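Long-range contacts in galactitol 1-phosphate 5-dehydrogenase (Escherichia coli, PDB 4UEJ), which oxidises galactitol 1-phosphate to D-tagatose 6-phosphate with NAD(+), as a zinc-containing dehydrogenase of the alcohol dehydrogenase family that forms a homodimer: residues F61-I65 and P77-C83; I317-F323 and G340-P346; S3-T8 and Y53-L57; I22-V28 and A67-V72; G158-K162 and A180-A185. All blocks are in the same frame, centred on the assembly; numbering follows the deposited sequence.

Interaction 1. Residues F61-I65 and P77-C83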
# COMPACT_ATOMS: atom_id res chain seq x y z
N PHE A 61 3.32 -21.94 20.80
CA PHE A 61 3.30 -22.82 21.95
C PHE A 61 3.90 -22.25 23.21
O PHE A 61 4.62 -21.25 23.19
CB PHE A 61 3.98 -24.17 21.61
CG PHE A 61 5.45 -24.08 21.27
CD1 PHE A 61 5.86 -23.93 19.95
CD2 PHE A 61 6.42 -24.24 22.24
CE1 PHE A 61 7.22 -23.90 19.62
CE2 PHE A 61 7.79 -24.21 21.92
CZ PHE A 61 8.18 -24.06 20.62
N SER A 62 3.56 -22.89 24.33
CA SER A 62 4.09 -22.53 25.63
C SER A 62 4.48 -23.77 26.40
O SER A 62 4.12 -24.89 26.02
CB SER A 62 3.05 -21.73 26.43
OG SER A 62 1.88 -22.50 26.60
N GLY A 63 5.20 -23.57 27.48
CA GLY A 63 5.62 -24.69 28.31
C GLY A 63 6.52 -24.19 29.41
O GLY A 63 6.56 -23.00 29.70
N TYR A 64 7.23 -25.12 30.04
CA TYR A 64 8.10 -24.79 31.15
C TYR A 64 9.54 -25.09 30.79
O TYR A 64 9.82 -26.09 30.12
CB TYR A 64 7.70 -25.55 32.40
CG TYR A 64 6.31 -25.20 32.88
CD1 TYR A 64 6.09 -24.11 33.71
CD2 TYR A 64 5.22 -25.96 32.49
CE1 TYR A 64 4.82 -23.79 34.14
CE2 TYR A 64 3.94 -25.65 32.92
CZ TYR A 64 3.75 -24.56 33.74
OH TYR A 64 2.48 -24.24 34.17
N ILE A 65 10.44 -24.24 31.25
CA ILE A 65 11.86 -24.50 31.08
C ILE A 65 12.23 -25.79 31.81
O ILE A 65 12.00 -25.94 33.01
CB ILE A 65 12.73 -23.34 31.60
CG1 ILE A 65 12.45 -22.05 30.82
CG2 ILE A 65 14.21 -23.72 31.52
CD1 ILE A 65 12.71 -22.16 29.34
N PRO A 77 14.79 -23.70 35.42
CA PRO A 77 13.83 -24.80 35.31
C PRO A 77 12.52 -24.51 36.05
O PRO A 77 12.55 -24.12 37.22
CB PRO A 77 14.57 -25.98 35.95
CG PRO A 77 16.01 -25.67 35.73
CD PRO A 77 16.13 -24.17 35.80
N GLY A 78 11.40 -24.68 35.37
CA GLY A 78 10.10 -24.41 35.96
C GLY A 78 9.49 -23.10 35.50
O GLY A 78 8.29 -22.90 35.63
N ASP A 79 10.32 -22.21 34.95
CA ASP A 79 9.80 -20.93 34.45
C ASP A 79 8.89 -21.15 33.26
O ASP A 79 9.18 -21.97 32.38
CB ASP A 79 10.95 -19.99 34.06
CG ASP A 79 11.71 -19.48 35.27
OD1 ASP A 79 11.23 -19.68 36.41
OD2 ASP A 79 12.78 -18.87 35.08
N ALA A 80 7.78 -20.43 33.23
CA ALA A 80 6.83 -20.50 32.13
C ALA A 80 7.28 -19.61 30.99
O ALA A 80 7.69 -18.47 31.22
CB ALA A 80 5.45 -20.10 32.60
N VAL A 81 7.21 -20.13 29.77
CA VAL A 81 7.60 -19.36 28.59
C VAL A 81 6.65 -19.60 27.42
O VAL A 81 5.99 -20.63 27.34
CB VAL A 81 9.04 -19.70 28.13
CG1 VAL A 81 10.06 -19.27 29.16
CG2 VAL A 81 9.16 -21.19 27.83
N ALA A 82 6.59 -18.62 26.52
CA ALA A 82 6.04 -18.82 25.19
C ALA A 82 7.19 -18.85 24.21
O ALA A 82 8.21 -18.23 24.46
CB ALA A 82 5.07 -17.72 24.81
N CYS A 83 7.02 -19.55 23.10
CA CYS A 83 8.05 -19.55 22.06
C CYS A 83 8.00 -18.29 21.21
O CYS A 83 6.93 -17.85 20.80
CB CYS A 83 7.89 -20.77 21.17
SG CYS A 83 9.05 -20.85 19.82
O HOH W 1 4.83 -19.35 20.30
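Backbone hydrogen bonds carry this antiparallel pairing of strands 60-68 and 80-83. G63 and V81 form the hydrogen-bonded pair, G63 N to V81 O at 3.0 Å and V81 N to G63 O at 2.9 Å; C83 N reaches F61 O at 2.9 Å and I65 N reaches D79 O at 2.8 Å. Beyond the strand end, G78 N still binds I65 O at 2.7 Å, where the positive phi of G78 calls for glycine. CA-H...O contacts fill in between. A water bridges the far end, accepting from F61 N (3.0 Å) and donating to C83 O (2.6 Å).

Among side chains, the F61 ring offers its face to C83 CB, a CH-pi contact with CB 3.5 Å from the ring centroid, while C83 SG sits obliquely at 4.1 Å from that centroid. I65 CD1 meets V81 CG1 at 3.9 Å. Y64 and A80 share the sheet face of S62 and A82, and Y64 CE1 touches A80 CB at 4.0 Å.

F61 follows closely on H59, a ligand of the zinc taken, by similarity, to be catalytic. The polar contacts are mainly main-chain ones, so this GroES-like domain hairpin is held chiefly by its peptide ladder.

Interaction 2. Residues I317-F323 and G340-P346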
# COMPACT_ATOMS: atom_id res chain seq x y z
N ILE A 317 -11.10 -21.95 21.03
CA ILE A 317 -10.53 -23.29 20.98
C ILE A 317 -11.55 -24.32 20.53
O ILE A 317 -12.62 -24.46 21.14
CB ILE A 317 -9.93 -23.69 22.36
CG1 ILE A 317 -8.83 -22.71 22.75
CG2 ILE A 317 -9.39 -25.09 22.30
CD1 ILE A 317 -8.42 -22.75 24.20
N ALA A 318 -11.22 -25.03 19.46
CA ALA A 318 -12.11 -26.05 18.91
C ALA A 318 -11.71 -27.44 19.37
O ALA A 318 -12.55 -28.34 19.44
CB ALA A 318 -12.12 -25.99 17.38
N HIS A 319 -10.44 -27.62 19.68
CA HIS A 319 -9.95 -28.94 20.05
C HIS A 319 -8.80 -28.88 21.04
O HIS A 319 -7.86 -28.10 20.87
CB HIS A 319 -9.52 -29.70 18.80
CG HIS A 319 -9.16 -31.13 19.06
ND1 HIS A 319 -10.10 -32.14 19.10
CD2 HIS A 319 -7.97 -31.72 19.30
CE1 HIS A 319 -9.50 -33.29 19.34
NE2 HIS A 319 -8.20 -33.06 19.47
N ARG A 320 -8.90 -29.71 22.08
CA ARG A 320 -7.79 -29.98 22.98
C ARG A 320 -7.54 -31.47 22.95
O ARG A 320 -8.47 -32.27 23.05
CB ARG A 320 -8.09 -29.54 24.42
CG ARG A 320 -7.97 -28.06 24.72
CD ARG A 320 -8.17 -27.85 26.21
NE ARG A 320 -8.17 -26.45 26.62
CZ ARG A 320 -9.24 -25.66 26.58
NH1 ARG A 320 -10.39 -26.13 26.13
NH2 ARG A 320 -9.15 -24.40 26.98
N GLY A 321 -6.28 -31.86 22.82
CA GLY A 321 -5.95 -33.27 22.85
C GLY A 321 -4.46 -33.53 22.85
O GLY A 321 -3.67 -32.66 22.50
N SER A 322 -4.08 -34.74 23.24
CA SER A 322 -2.68 -35.14 23.15
C SER A 322 -2.42 -35.67 21.74
O SER A 322 -3.24 -35.46 20.84
CB SER A 322 -2.34 -36.19 24.22
OG SER A 322 -0.94 -36.30 24.40
N PHE A 323 -1.29 -36.34 21.54
CA PHE A 323 -0.73 -36.52 20.20
C PHE A 323 -1.65 -37.23 19.21
O PHE A 323 -1.87 -36.73 18.11
CB PHE A 323 0.61 -37.24 20.30
CG PHE A 323 1.67 -36.41 20.96
CD1 PHE A 323 2.40 -35.49 20.23
CD2 PHE A 323 1.89 -36.50 22.33
CE1 PHE A 323 3.35 -34.70 20.83
CE2 PHE A 323 2.84 -35.71 22.94
CZ PHE A 323 3.57 -34.80 22.19
N GLY A 340 -11.49 -23.83 14.28
CA GLY A 340 -11.14 -23.00 15.42
C GLY A 340 -9.74 -23.44 15.80
O GLY A 340 -9.14 -24.24 15.08
N LYS A 341 -9.22 -22.95 16.92
CA LYS A 341 -7.87 -23.30 17.33
C LYS A 341 -7.80 -24.75 17.78
O LYS A 341 -8.49 -25.16 18.72
CB LYS A 341 -7.36 -22.38 18.44
CG LYS A 341 -5.94 -22.70 18.91
CD LYS A 341 -4.92 -22.62 17.77
CE LYS A 341 -4.88 -21.20 17.18
NZ LYS A 341 -3.81 -21.01 16.16
N VAL A 342 -6.99 -25.53 17.09
CA VAL A 342 -6.72 -26.90 17.49
C VAL A 342 -5.44 -26.92 18.32
O VAL A 342 -4.37 -26.58 17.83
CB VAL A 342 -6.58 -27.81 16.26
CG1 VAL A 342 -6.23 -29.24 16.69
CG2 VAL A 342 -7.86 -27.79 15.44
N LEU A 343 -5.56 -27.30 19.59
CA LEU A 343 -4.40 -27.32 20.47
C LEU A 343 -3.89 -28.73 20.72
O LEU A 343 -4.66 -29.64 20.98
CB LEU A 343 -4.73 -26.69 21.82
CG LEU A 343 -4.97 -25.19 21.87
CD1 LEU A 343 -5.42 -24.80 23.28
CD2 LEU A 343 -3.71 -24.45 21.46
N LEU A 344 -2.58 -28.89 20.62
CA LEU A 344 -1.92 -30.07 21.13
C LEU A 344 -1.59 -29.83 22.60
O LEU A 344 -0.94 -28.84 22.95
CB LEU A 344 -0.65 -30.38 20.34
CG LEU A 344 0.26 -31.47 20.91
CD1 LEU A 344 -0.39 -32.84 20.84
CD2 LEU A 344 1.58 -31.48 20.18
N ILE A 345 -2.06 -30.74 23.45
CA ILE A 345 -1.78 -30.70 24.88
C ILE A 345 -1.07 -31.99 25.28
O ILE A 345 -1.72 -33.00 25.57
CB ILE A 345 -3.09 -30.53 25.71
CG1 ILE A 345 -3.88 -29.29 25.23
CG2 ILE A 345 -2.80 -30.46 27.20
CD1 ILE A 345 -3.11 -27.99 25.31
N PRO A 346 0.28 -31.98 25.26
CA PRO A 346 1.10 -33.17 25.55
C PRO A 346 0.77 -33.86 26.88
O PRO A 346 0.35 -33.19 27.82
CB PRO A 346 2.53 -32.61 25.57
CG PRO A 346 2.47 -31.43 24.65
CD PRO A 346 1.12 -30.81 24.91
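This is a parallel strand pairing at the C-terminal end of the chain, 317-321 with 341-344, in the mixed sheet where 341-344 also borders strand 27-36; the axes run 18° apart and approach to 4.6 Å. K341 O accepts from two successive amides, A318 N at 2.8 Å and H319 N at 3.3 Å; this is a beta bulge, and the register shifts by one across it. The regular parallel pattern follows: L343 N to H319 O at 2.8 Å, G321 N to L343 O at 3.3 Å and I345 N to G321 O at 2.7 Å. A CB at G321 would run into H319 NE2, hydrogen-bonded to S325, as that ring now lies.

On the face of I317, R320 and L343, I317 CD1 packs on L343 CD1 at 3.7 Å. R320 forms salt bridges with E138 and E314, and K341 with E60. At the start of helix 323-333, L344 CD1 lies over the face of the F323 ring, 4.2 Å from its centroid, and P346 CB touches F323 CE2 at 4.1 Å.

V342 and L344 pack against F326 of that helix, which joins the two strands: a beta-alpha-beta unit at the C-terminus.

Interaction 3. Residues S3-T8 and Y53-L57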
# COMPACT_ATOMS: atom_id res chain seq x y z
N SER A 3 6.13 -36.86 19.05
CA SER A 3 5.96 -35.65 18.27
C SER A 3 5.02 -35.92 17.11
O SER A 3 4.78 -37.08 16.76
CB SER A 3 7.31 -35.13 17.76
OG SER A 3 7.94 -36.09 16.94
N VAL A 4 4.49 -34.86 16.51
CA VAL A 4 3.71 -35.02 15.30
C VAL A 4 4.58 -34.70 14.10
O VAL A 4 5.20 -33.63 14.02
CB VAL A 4 2.47 -34.11 15.29
CG1 VAL A 4 1.61 -34.42 14.07
CG2 VAL A 4 1.67 -34.32 16.56
N VAL A 5 4.65 -35.63 13.16
CA VAL A 5 5.48 -35.46 11.98
C VAL A 5 4.62 -35.49 10.72
O VAL A 5 3.87 -36.44 10.49
CB VAL A 5 6.57 -36.54 11.90
CG1 VAL A 5 7.44 -36.31 10.68
CG2 VAL A 5 7.41 -36.53 13.17
N ASN A 6 4.74 -34.45 9.90
CA ASN A 6 4.03 -34.40 8.63
C ASN A 6 4.94 -34.78 7.48
O ASN A 6 6.09 -34.34 7.41
CB ASN A 6 3.48 -33.00 8.38
CG ASN A 6 2.65 -32.50 9.53
OD1 ASN A 6 1.47 -32.83 9.65
ND2 ASN A 6 3.27 -31.72 10.41
N ASP A 7 4.44 -35.62 6.58
CA ASP A 7 5.20 -35.97 5.39
C ASP A 7 4.48 -35.52 4.13
O ASP A 7 3.35 -35.02 4.20
CB ASP A 7 5.46 -37.48 5.34
CG ASP A 7 6.83 -37.80 4.76
OD1 ASP A 7 7.05 -37.51 3.57
OD2 ASP A 7 7.68 -38.31 5.52
N THR A 8 5.15 -35.68 3.00
CA THR A 8 4.62 -35.28 1.70
C THR A 8 3.21 -35.83 1.47
O THR A 8 2.90 -36.94 1.90
CB THR A 8 5.55 -35.76 0.56
OG1 THR A 8 6.87 -35.24 0.77
CG2 THR A 8 5.04 -35.30 -0.80
N TYR A 53 10.33 -32.19 4.01
CA TYR A 53 9.64 -33.31 4.63
C TYR A 53 10.64 -34.44 4.88
O TYR A 53 11.57 -34.62 4.10
CB TYR A 53 8.49 -33.81 3.74
CG TYR A 53 7.42 -32.77 3.51
CD1 TYR A 53 6.42 -32.55 4.45
CD2 TYR A 53 7.43 -31.99 2.36
CE1 TYR A 53 5.45 -31.59 4.24
CE2 TYR A 53 6.46 -31.02 2.14
CZ TYR A 53 5.47 -30.83 3.08
OH TYR A 53 4.51 -29.87 2.88
N PRO A 54 10.46 -35.18 5.98
CA PRO A 54 9.43 -34.97 7.01
C PRO A 54 9.71 -33.75 7.87
O PRO A 54 10.86 -33.31 7.94
CB PRO A 54 9.51 -36.25 7.84
CG PRO A 54 10.93 -36.71 7.68
CD PRO A 54 11.29 -36.36 6.27
N ILE A 55 8.68 -33.19 8.49
CA ILE A 55 8.85 -31.98 9.27
C ILE A 55 7.96 -32.03 10.50
O ILE A 55 6.89 -32.64 10.47
CB ILE A 55 8.54 -30.72 8.43
CG1 ILE A 55 8.96 -29.44 9.16
CG2 ILE A 55 7.06 -30.67 8.05
CD1 ILE A 55 8.84 -28.18 8.29
N THR A 56 8.41 -31.44 11.59
CA THR A 56 7.56 -31.26 12.75
C THR A 56 7.23 -29.78 12.86
O THR A 56 8.12 -28.94 13.00
CB THR A 56 8.22 -31.78 14.04
OG1 THR A 56 8.38 -33.20 13.95
CG2 THR A 56 7.35 -31.45 15.26
N LEU A 57 5.94 -29.46 12.77
CA LEU A 57 5.51 -28.07 12.78
C LEU A 57 5.25 -27.57 14.21
O LEU A 57 5.50 -28.27 15.19
CB LEU A 57 4.26 -27.90 11.92
CG LEU A 57 4.40 -28.31 10.44
CD1 LEU A 57 3.05 -28.24 9.72
CD2 LEU A 57 5.43 -27.45 9.74
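N6 and I55 satisfy each other twice: N6 N gives to I55 O at 2.9 Å and I55 N gives to N6 O at 3.0 Å, the hydrogen-bonded pair of a single antiparallel bridge. A CA-H...O contact, V5 CA to I55 O at 3.5 Å, flanks it. T56 OG1 lies 3.2 Å from V4 O, though its one proton has another acceptor in reach. T56 N is taken by D114, and main-chain bonds from V4 and L57 both run to F117.

In this alcohol dehydrogenase fold the bridge joins strand 2-7, which also pairs with strand 11-16 in the N-terminal hairpin, to the loop that leads from helix 41-46 into strand 60-68. H59, a ligand of the zinc taken, by similarity, to be catalytic, follows two residues after L57.

P54, which follows a cis peptide bond, brings its CB to V5 CG1 at 3.5 Å. N6 ND2 lies in van der Waals contact with L57 CD1 at 3.6 Å. Y53 lays a ring face under T8 CA, 4.2 Å from the centroid, and its OH is hydrogen-bonded to R44 and A50. D7 OD1 accepts from T8 N at 2.7 Å.

Interaction 4. Residues I22-V28 and A67-V72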
# COMPACT_ATOMS: atom_id res chain seq x y z
N ILE A 22 20.66 -30.00 25.12
CA ILE A 22 21.21 -28.66 24.99
C ILE A 22 22.63 -28.79 24.47
O ILE A 22 23.43 -29.53 25.04
CB ILE A 22 21.20 -27.91 26.34
CG1 ILE A 22 19.75 -27.61 26.75
CG2 ILE A 22 22.01 -26.63 26.26
CD1 ILE A 22 19.63 -26.99 28.12
N LYS A 23 22.94 -28.08 23.39
CA LYS A 23 24.25 -28.22 22.76
C LYS A 23 25.10 -26.95 22.83
O LYS A 23 26.31 -26.99 22.56
CB LYS A 23 24.08 -28.65 21.30
CG LYS A 23 23.70 -30.12 21.16
CD LYS A 23 23.44 -30.50 19.72
CE LYS A 23 23.20 -32.00 19.60
NZ LYS A 23 22.95 -32.40 18.18
N HIS A 24 24.47 -25.85 23.21
CA HIS A 24 25.15 -24.55 23.28
C HIS A 24 24.77 -23.78 24.53
O HIS A 24 23.66 -23.92 25.06
CB HIS A 24 24.81 -23.72 22.04
CG HIS A 24 25.31 -24.32 20.77
ND1 HIS A 24 24.52 -25.11 19.96
CD2 HIS A 24 26.52 -24.26 20.17
CE1 HIS A 24 25.23 -25.50 18.91
NE2 HIS A 24 26.44 -25.00 19.02
N GLN A 25 25.68 -22.92 24.98
CA GLN A 25 25.52 -22.26 26.27
C GLN A 25 24.30 -21.34 26.30
O GLN A 25 23.79 -21.04 27.38
CB GLN A 25 26.78 -21.47 26.63
CG GLN A 25 27.04 -20.27 25.74
CD GLN A 25 28.26 -19.48 26.19
OE1 GLN A 25 28.81 -19.75 27.25
NE2 GLN A 25 28.67 -18.51 25.38
N ASP A 26 23.85 -20.91 25.13
CA ASP A 26 22.75 -19.96 25.05
C ASP A 26 21.42 -20.62 24.67
O ASP A 26 20.48 -19.93 24.26
CB ASP A 26 23.09 -18.82 24.07
CG ASP A 26 23.21 -19.30 22.62
OD1 ASP A 26 23.40 -20.51 22.37
OD2 ASP A 26 23.12 -18.44 21.71
N GLU A 27 21.34 -21.93 24.83
CA GLU A 27 20.09 -22.63 24.56
C GLU A 27 19.32 -22.99 25.82
O GLU A 27 19.88 -23.02 26.92
CB GLU A 27 20.36 -23.91 23.75
CG GLU A 27 20.80 -23.64 22.34
CD GLU A 27 21.11 -24.91 21.58
OE1 GLU A 27 21.44 -25.94 22.21
OE2 GLU A 27 21.01 -24.88 20.34
N VAL A 28 18.03 -23.25 25.66
CA VAL A 28 17.20 -23.80 26.73
C VAL A 28 16.40 -24.97 26.19
O VAL A 28 16.21 -25.10 24.98
CB VAL A 28 16.22 -22.75 27.30
CG1 VAL A 28 16.96 -21.54 27.83
CG2 VAL A 28 15.22 -22.34 26.23
N ALA A 67 15.43 -27.24 31.24
CA ALA A 67 16.86 -27.11 31.48
C ALA A 67 17.39 -25.88 30.73
O ALA A 67 16.78 -25.42 29.77
CB ALA A 67 17.60 -28.36 31.04
N VAL A 68 18.53 -25.35 31.19
CA VAL A 68 19.14 -24.20 30.51
C VAL A 68 20.63 -24.41 30.26
O VAL A 68 21.30 -25.14 30.99
CB VAL A 68 18.96 -22.89 31.32
CG1 VAL A 68 17.49 -22.57 31.50
CG2 VAL A 68 19.66 -22.97 32.67
N GLY A 69 21.13 -23.77 29.21
CA GLY A 69 22.55 -23.77 28.92
C GLY A 69 23.30 -22.99 29.98
O GLY A 69 22.72 -22.19 30.72
N SER A 70 24.61 -23.21 30.04
CA SER A 70 25.44 -22.63 31.09
C SER A 70 25.57 -21.11 30.97
O SER A 70 25.98 -20.44 31.92
CB SER A 70 26.82 -23.29 31.07
OG SER A 70 27.38 -23.21 29.76
N GLY A 71 25.21 -20.57 29.81
CA GLY A 71 25.28 -19.14 29.60
C GLY A 71 23.97 -18.43 29.86
O GLY A 71 23.88 -17.21 29.71
N VAL A 72 22.95 -19.19 30.25
CA VAL A 72 21.63 -18.61 30.52
C VAL A 72 21.47 -18.32 32.01
O VAL A 72 21.44 -19.24 32.84
CB VAL A 72 20.49 -19.55 30.06
CG1 VAL A 72 19.13 -18.97 30.45
CG2 VAL A 72 20.56 -19.76 28.55
O HOH W 2 28.54 -20.91 29.58
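Two type I turns, H24 to E27 and G69 to V72, press against each other, and the fit depends on the absence of side chains at two places. G69 sits in a hollow walled by the carbonyls of H24, Q25 and E27: a CB there would lie 2.4 Å from Q25 O, a clash. G71 is nearly as confined, a CB coming within 3.0 Å of Q25 O. The bare backbone therefore closes in far enough for G69 N to bind E27 O at 2.7 Å and G71 N to bind Q25 O at 2.9 Å.

The turns lie where strand 27-36 begins and strand 60-68 ends, neighbours in the beta sheet of the GroES-like domain, and V28 with V68 is an antiparallel non-hydrogen-bonded pair. Their side chains share a face, V28 CG1 resting 3.8 Å from V68 CG1, and V72 fills the space beside them, its CG2 4.1 Å from V28 CG1 and 3.7 Å from E27 O. I22 is the other projecting group: its CD1 lies along the chain at A67-G69, 3.8 Å from A67 CB and 3.5 Å from V68 C. At the exposed rim, Q25 CB approaches S70 OG at 3.6 Å, and a water bridges their polar ends, 2.6 Å from both Q25 OE1 and S70 OG. The CB of E27 points away from 67-72, and OE2 forms a salt bridge with K124.

Interaction 5. Residues G158-K162 and A180-A185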
# COMPACT_ATOMS: atom_id res chain seq x y z
N GLY A 158 -1.15 2.45 15.24
CA GLY A 158 -2.16 2.25 16.27
C GLY A 158 -3.58 2.19 15.75
O GLY A 158 -3.84 2.53 14.59
N CYS A 159 -4.51 1.76 16.59
CA CYS A 159 -5.91 1.68 16.16
C CYS A 159 -6.80 2.61 16.96
O CYS A 159 -8.02 2.62 16.77
CB CYS A 159 -6.42 0.24 16.26
SG CYS A 159 -6.37 -0.45 17.90
N GLU A 160 -6.21 3.40 17.85
CA GLU A 160 -7.00 4.29 18.71
C GLU A 160 -7.86 5.31 17.94
O GLU A 160 -7.36 6.04 17.07
CB GLU A 160 -6.09 5.02 19.70
CG GLU A 160 -6.84 6.02 20.57
CD GLU A 160 -6.40 5.99 22.02
OE1 GLU A 160 -5.21 5.70 22.29
OE2 GLU A 160 -7.26 6.24 22.89
N ASN A 161 -9.14 5.34 18.27
CA ASN A 161 -10.14 6.18 17.60
C ASN A 161 -10.29 5.90 16.11
O ASN A 161 -10.84 6.72 15.40
CB ASN A 161 -9.82 7.66 17.81
CG ASN A 161 -9.76 8.02 19.27
OD1 ASN A 161 -10.58 7.56 20.06
ND2 ASN A 161 -8.77 8.83 19.64
N LYS A 162 -9.81 4.76 15.64
CA LYS A 162 -10.01 4.38 14.25
C LYS A 162 -11.21 3.46 14.07
O LYS A 162 -11.65 2.76 14.99
CB LYS A 162 -8.75 3.73 13.67
CG LYS A 162 -7.56 4.66 13.66
CD LYS A 162 -6.33 4.05 12.98
CE LYS A 162 -5.17 5.03 12.97
NZ LYS A 162 -3.86 4.43 12.52
N ALA A 180 -8.20 -4.73 19.04
CA ALA A 180 -8.69 -3.43 18.59
C ALA A 180 -9.61 -2.79 19.63
O ALA A 180 -9.52 -1.59 19.89
CB ALA A 180 -9.41 -3.56 17.25
N VAL A 181 -10.50 -3.58 20.21
CA VAL A 181 -11.39 -3.06 21.23
C VAL A 181 -10.60 -2.60 22.45
O VAL A 181 -10.84 -1.52 22.99
CB VAL A 181 -12.43 -4.12 21.64
CG1 VAL A 181 -13.25 -3.63 22.81
CG2 VAL A 181 -13.32 -4.44 20.45
N ALA A 182 -9.63 -3.41 22.86
CA ALA A 182 -8.88 -3.13 24.07
C ALA A 182 -7.99 -1.89 23.93
O ALA A 182 -7.69 -1.20 24.91
CB ALA A 182 -8.03 -4.35 24.44
N LEU A 183 -7.59 -1.62 22.70
CA LEU A 183 -6.64 -0.56 22.38
C LEU A 183 -7.34 0.71 21.92
O LEU A 183 -6.71 1.63 21.41
CB LEU A 183 -5.66 -1.04 21.31
CG LEU A 183 -4.81 -2.24 21.72
CD1 LEU A 183 -4.12 -2.79 20.50
CD2 LEU A 183 -3.81 -1.86 22.78
N GLY A 184 -8.66 0.73 22.06
CA GLY A 184 -9.42 1.96 21.91
C GLY A 184 -9.90 2.32 20.52
O GLY A 184 -10.15 3.50 20.25
N ALA A 185 -10.06 1.33 19.64
CA ALA A 185 -10.72 1.58 18.35
C ALA A 185 -12.08 2.25 18.55
O ALA A 185 -12.81 1.94 19.51
CB ALA A 185 -10.88 0.27 17.59
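A helix end and a tight turn dock here through just one direct hydrogen bond, N161 N to G184 O at 2.9 Å and almost straight at 172°. Both sides are turns with their own backbone bonds. Helix 171-182 finishes in a Schellman motif, with A185 N on A180 O at 3.0 Å and G184 N on V181 O at 3.3 Å, G184 taking the positive phi that suits glycine. Residues C159 to K162 form a type II turn, closed by K162 N on C159 O at 3.0 Å.

CA-H...O contacts flank the bond: A185 CA lies 3.3 Å from C159 O and E160 CA 3.6 Å from G184 O. C159 SG lies against the helix end, 3.5 Å from L183 CB and 3.8 Å from A180 CA. K162 NZ turns back to G158 O at 2.8 Å and also bonds Q255.

Helix 171-182 follows strand 163-167 in the Rossmann-type domain. N161 N satisfies the carbonyl of the C-prime residue G184, and C159 SG supplies the apolar part of the contact.

Interactions 1, 2 and 4 all reach one sheet: interaction 4 shares strand 60-68 with interaction 1, I65 CD1 meeting V28 CG2 at 4.0 Å, while interaction 2 joins through strand 341-344, next to strand 27-36. Interaction 3 lies beside interaction 2, F323 packing on S3 and V4. Interaction 5 stands apart in the Rossmann-type domain, its centre about 30 Å or more from the others. Interactions 1, 2 and 3 have the larger buried shares and lie nearer the catalytic zinc ligands; interactions 4 and 5 have the smaller, and in 4 the closeness depends on G69 and G71 having no side chain. Backbone bonding falls from the ladders of 1 and 2 to two bonds in 3 and 4 and one in 5.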